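Hypothetical protein (Staphylococcus aureus subsp. aureus, PDB 1QYI) is of unknown function but carries a haloacid dehalogenase (HAD)-like domain, and so is probably a hydrolase of that superfamily, perhaps a phosphatase. Local coordinates at residues L72-I83 / V140-L151. Sequence-based numbering, arbitrary orientation.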
loop_
_atom_site.group_PDB
_atom_site.type_symbol
_atom_site.label_atom_id
_atom_site.label_comp_id
_atom_site.label_asym_id
_atom_site.label_seq_id
_atom_site.Cartn_x
_atom_site.Cartn_y
_atom_site.Cartn_z
ATOM N N LEU A 72 -8.735 -12.348 4.059
ATOM C CA LEU A 72 -9.946 -11.942 4.780
ATOM C C LEU A 72 -10.521 -10.606 4.303
ATOM O O LEU A 72 -11.596 -10.183 4.742
ATOM C CB LEU A 72 -9.675 -11.889 6.292
ATOM C CG LEU A 72 -9.282 -13.224 6.949
ATOM C CD1 LEU A 72 -9.075 -13.040 8.451
ATOM C CD2 LEU A 72 -10.365 -14.255 6.684
ATOM N N GLY A 73 -9.804 -9.946 3.400
ATOM C CA GLY A 73 -10.269 -8.674 2.872
ATOM C C GLY A 73 -9.539 -7.445 3.392
ATOM O O GLY A 73 -9.946 -6.314 3.109
ATOM N N LEU A 74 -8.467 -7.651 4.151
ATOM C CA LEU A 74 -7.698 -6.528 4.690
ATOM C C LEU A 74 -6.433 -6.301 3.888
ATOM O O LEU A 74 -5.376 -6.853 4.206
ATOM C CB LEU A 74 -7.319 -6.764 6.153
ATOM C CG LEU A 74 -8.166 -6.098 7.232
ATOM C CD1 LEU A 74 -7.338 -6.046 8.509
ATOM C CD2 LEU A 74 -8.566 -4.696 6.816
ATOM N N ASN A 75 -6.543 -5.476 2.854
ATOM C CA ASN A 75 -5.409 -5.191 1.995
ATOM C C ASN A 75 -4.796 -3.813 2.220
ATOM O O ASN A 75 -3.828 -3.442 1.552
ATOM C CB ASN A 75 -5.817 -5.360 0.536
ATOM C CG ASN A 75 -6.357 -6.749 0.248
ATOM O OD1 ASN A 75 -7.512 -7.049 0.547
ATOM N ND2 ASN A 75 -5.508 -7.613 -0.309
ATOM N N SER A 76 -5.351 -3.060 3.166
ATOM C CA SER A 76 -4.805 -1.747 3.489
ATOM C C SER A 76 -3.731 -1.953 4.549
ATOM O O SER A 76 -3.991 -2.605 5.554
ATOM C CB SER A 76 -5.891 -0.825 4.042
ATOM O OG SER A 76 -5.333 0.438 4.406
ATOM N N ASN A 77 -2.535 -1.409 4.332
ATOM C CA ASN A 77 -1.454 -1.582 5.301
ATOM C C ASN A 77 -1.782 -0.919 6.631
ATOM O O ASN A 77 -1.450 -1.458 7.684
ATOM C CB ASN A 77 -0.134 -1.020 4.763
ATOM C CG ASN A 77 0.366 -1.769 3.546
ATOM O OD1 ASN A 77 -0.134 -1.585 2.436
ATOM N ND2 ASN A 77 1.355 -2.629 3.751
ATOM N N TRP A 78 -2.425 0.248 6.581
ATOM C CA TRP A 78 -2.800 0.955 7.799
ATOM C C TRP A 78 -3.667 0.028 8.651
ATOM O O TRP A 78 -3.376 -0.208 9.829
ATOM C CB TRP A 78 -3.578 2.242 7.476
ATOM C CG TRP A 78 -2.794 3.278 6.694
ATOM C CD1 TRP A 78 -1.431 3.471 6.713
ATOM C CD2 TRP A 78 -3.328 4.306 5.843
ATOM N NE1 TRP A 78 -1.096 4.548 5.936
ATOM C CE2 TRP A 78 -2.236 5.083 5.387
ATOM C CE3 TRP A 78 -4.623 4.650 5.419
ATOM C CZ2 TRP A 78 -2.397 6.191 4.530
ATOM C CZ3 TRP A 78 -4.786 5.752 4.565
ATOM C CH2 TRP A 78 -3.675 6.509 4.130
ATOM N N ASP A 79 -4.721 -0.520 8.050
ATOM C CA ASP A 79 -5.604 -1.416 8.784
ATOM C C ASP A 79 -4.867 -2.644 9.326
ATOM O O ASP A 79 -5.045 -3.016 10.490
ATOM C CB ASP A 79 -6.775 -1.865 7.905
ATOM C CG ASP A 79 -7.693 -0.715 7.516
ATOM O OD1 ASP A 79 -8.156 0.020 8.416
ATOM O OD2 ASP A 79 -7.955 -0.547 6.304
HETATM N N MSE A 80 -4.035 -3.258 8.488
HETATM C CA MSE A 80 -3.290 -4.444 8.897
HETATM C C MSE A 80 -2.397 -4.229 10.123
HETATM O O MSE A 80 -2.478 -4.979 11.096
HETATM C CB MSE A 80 -2.436 -4.965 7.740
HETATM C CG MSE A 80 -3.227 -5.375 6.521
HETATM SE SE MSE A 80 -2.138 -6.310 5.238
HETATM C CE MSE A 80 -0.580 -5.131 5.250
ATOM N N LEU A 81 -1.541 -3.213 10.068
ATOM C CA LEU A 81 -0.648 -2.927 11.175
ATOM C C LEU A 81 -1.452 -2.556 12.420
ATOM O O LEU A 81 -1.036 -2.842 13.540
ATOM C CB LEU A 81 0.312 -1.799 10.798
ATOM C CG LEU A 81 -0.259 -0.407 10.534
ATOM C CD1 LEU A 81 -0.473 0.329 11.856
ATOM C CD2 LEU A 81 0.728 0.384 9.667
ATOM N N PHE A 82 -2.605 -1.925 12.230
ATOM C CA PHE A 82 -3.439 -1.550 13.366
ATOM C C PHE A 82 -3.975 -2.782 14.095
ATOM O O PHE A 82 -3.849 -2.875 15.311
ATOM C CB PHE A 82 -4.621 -0.686 12.911
ATOM C CG PHE A 82 -5.601 -0.357 14.016
ATOM C CD1 PHE A 82 -5.277 0.575 15.002
ATOM C CD2 PHE A 82 -6.858 -0.966 14.056
ATOM C CE1 PHE A 82 -6.185 0.902 16.003
ATOM C CE2 PHE A 82 -7.777 -0.647 15.055
ATOM C CZ PHE A 82 -7.440 0.294 16.033
ATOM N N ILE A 83 -4.584 -3.711 13.355
ATOM C CA ILE A 83 -5.148 -4.924 13.951
ATOM C C ILE A 83 -4.075 -5.757 14.652
ATOM O O ILE A 83 -4.279 -6.244 15.765
ATOM C CB ILE A 83 -5.898 -5.809 12.881
ATOM C CG1 ILE A 83 -7.422 -5.705 13.062
ATOM C CG2 ILE A 83 -5.555 -7.284 13.053
ATOM C CD1 ILE A 83 -8.030 -4.348 12.764
ATOM N N VAL A 140 -12.740 -15.785 11.936
ATOM C CA VAL A 140 -13.203 -14.428 11.657
ATOM C C VAL A 140 -13.772 -14.384 10.235
ATOM O O VAL A 140 -13.116 -14.818 9.282
ATOM C CB VAL A 140 -12.041 -13.403 11.789
ATOM C CG1 VAL A 140 -12.552 -11.985 11.578
ATOM C CG2 VAL A 140 -11.397 -13.526 13.161
ATOM N N LYS A 141 -14.995 -13.871 10.097
ATOM C CA LYS A 141 -15.644 -13.796 8.788
ATOM C C LYS A 141 -14.953 -12.783 7.883
ATOM O O LYS A 141 -14.567 -11.699 8.322
ATOM C CB LYS A 141 -17.135 -13.432 8.925
ATOM C CG LYS A 141 -17.946 -13.723 7.649
ATOM C CD LYS A 141 -19.437 -13.369 7.766
ATOM C CE LYS A 141 -19.671 -11.861 7.835
ATOM N NZ LYS A 141 -21.125 -11.526 7.875
ATOM N N VAL A 142 -14.798 -13.148 6.616
ATOM C CA VAL A 142 -14.156 -12.277 5.643
ATOM C C VAL A 142 -14.879 -10.932 5.568
ATOM O O VAL A 142 -16.109 -10.881 5.630
ATOM C CB VAL A 142 -14.157 -12.928 4.243
ATOM C CG1 VAL A 142 -13.531 -11.987 3.235
ATOM C CG2 VAL A 142 -13.407 -14.251 4.279
ATOM N N GLY A 143 -14.115 -9.849 5.444
ATOM C CA GLY A 143 -14.715 -8.526 5.360
ATOM C C GLY A 143 -14.144 -7.546 6.369
ATOM O O GLY A 143 -14.250 -7.757 7.578
ATOM N N LYS A 144 -13.544 -6.467 5.874
ATOM C CA LYS A 144 -12.944 -5.466 6.742
ATOM C C LYS A 144 -13.839 -5.131 7.929
ATOM O O LYS A 144 -13.422 -5.249 9.085
ATOM C CB LYS A 144 -12.633 -4.193 5.951
ATOM C CG LYS A 144 -11.926 -3.118 6.763
ATOM C CD LYS A 144 -11.603 -1.906 5.897
ATOM C CE LYS A 144 -11.180 -0.710 6.731
ATOM N NZ LYS A 144 -10.775 0.416 5.858
ATOM N N ASN A 145 -15.067 -4.711 7.638
ATOM C CA ASN A 145 -16.036 -4.359 8.673
ATOM C C ASN A 145 -16.152 -5.462 9.732
ATOM O O ASN A 145 -16.175 -5.190 10.938
ATOM C CB ASN A 145 -17.409 -4.100 8.038
ATOM C CG ASN A 145 -17.895 -5.260 7.179
ATOM O OD1 ASN A 145 -19.069 -5.316 6.799
ATOM N ND2 ASN A 145 -16.999 -6.187 6.863
ATOM N N ASN A 146 -16.211 -6.709 9.261
ATOM C CA ASN A 146 -16.324 -7.896 10.115
ATOM C C ASN A 146 -15.067 -8.105 10.952
ATOM O O ASN A 146 -15.142 -8.527 12.105
ATOM C CB ASN A 146 -16.564 -9.141 9.249
ATOM C CG ASN A 146 -17.749 -8.986 8.320
ATOM O OD1 ASN A 146 -18.876 -8.789 8.772
ATOM N ND2 ASN A 146 -17.503 -9.072 7.012
ATOM N N ILE A 147 -13.911 -7.825 10.359
ATOM C CA ILE A 147 -12.642 -7.981 11.060
ATOM C C ILE A 147 -12.581 -7.009 12.231
ATOM O O ILE A 147 -12.142 -7.369 13.320
ATOM C CB ILE A 147 -11.449 -7.708 10.123
ATOM C CG1 ILE A 147 -11.423 -8.755 9.002
ATOM C CG2 ILE A 147 -10.143 -7.711 10.921
ATOM C CD1 ILE A 147 -10.437 -8.462 7.902
ATOM N N TYR A 148 -13.020 -5.774 12.002
ATOM C CA TYR A 148 -13.022 -4.765 13.055
ATOM C C TYR A 148 -13.991 -5.123 14.177
ATOM O O TYR A 148 -13.761 -4.788 15.338
ATOM C CB TYR A 148 -13.357 -3.382 12.476
ATOM C CG TYR A 148 -12.132 -2.621 12.031
ATOM C CD1 TYR A 148 -11.476 -2.943 10.841
ATOM C CD2 TYR A 148 -11.563 -1.648 12.855
ATOM C CE1 TYR A 148 -10.274 -2.319 10.489
ATOM C CE2 TYR A 148 -10.365 -1.023 12.513
ATOM C CZ TYR A 148 -9.723 -1.364 11.334
ATOM O OH TYR A 148 -8.514 -0.776 11.033
ATOM N N ALA A 149 -15.071 -5.808 13.822
ATOM C CA ALA A 149 -16.069 -6.220 14.802
ATOM C C ALA A 149 -15.488 -7.307 15.710
ATOM O O ALA A 149 -15.707 -7.293 16.920
ATOM C CB ALA A 149 -17.325 -6.735 14.092
ATOM N N ALA A 150 -14.745 -8.245 15.125
ATOM C CA ALA A 150 -14.131 -9.323 15.893
ATOM C C ALA A 150 -13.118 -8.730 16.865
ATOM O O ALA A 150 -13.055 -9.118 18.034
ATOM C CB ALA A 150 -13.442 -10.307 14.956
ATOM N N LEU A 151 -12.326 -7.785 16.368
ATOM C CA LEU A 151 -11.309 -7.118 17.172
ATOM C C LEU A 151 -11.927 -6.419 18.375
ATOM O O LEU A 151 -11.343 -6.407 19.459
ATOM C CB LEU A 151 -10.552 -6.096 16.317
ATOM C CG LEU A 151 -9.725 -5.041 17.056
ATOM C CD1 LEU A 151 -8.699 -5.725 17.931
ATOM C CD2 LEU A 151 -9.054 -4.116 16.056
HETATM O O HOH W 1 -12.918 -6.346 3.274
#
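Asp79 spreads its carboxylate between two side chains of helix 144-151. Lys144, extended along its whole length with CG anti to the backbone N, brings NZ to 3.0 Å from Asp79 OD2 in a salt bridge. NZ comes in on the syn side, 32° out of the carboxylate plane. The other oxygen, OD1, accepts a weak hydrogen bond from Tyr148 OH at 2.8 Å, with ring and carboxylate planes nearly perpendicular. Backbone polar groups join the loops ahead of the helices: Gly143 N, at the N-cap position, donates to Leu72 O, and a water accepts from Lys144 N and donates to Gly73 O. Gly73 itself closes the preceding helix in a Schellman motif. Among the apolar contacts, Ile83 CD1 lies over one face of the Tyr148 ring, 3.9 Å from its centroid, and touches Leu151 CD2 at 3.5 Å. The Phe82 and Tyr148 rings meet rim to rim, planes 10° apart. Nearer the loops, Ile147 CD1 packs against Leu74 CG and Leu72 CB, while Leu72 CD2 reaches Val142 CG2 at 3.9 Å. Helices 77-83 and 144-151 run nearly parallel, 19° apart, with axes 11.8 Å from each other. Trp174 NE1 of helix 172-195 also hydrogen-bonds to Asp79 OD1, and its ring stands edge-to-face with Phe82; helix 64-71 packs on Leu74. Both helices belong to the helical insertion between strands 3-6 and 233-237, consistent with a HAD-superfamily cap.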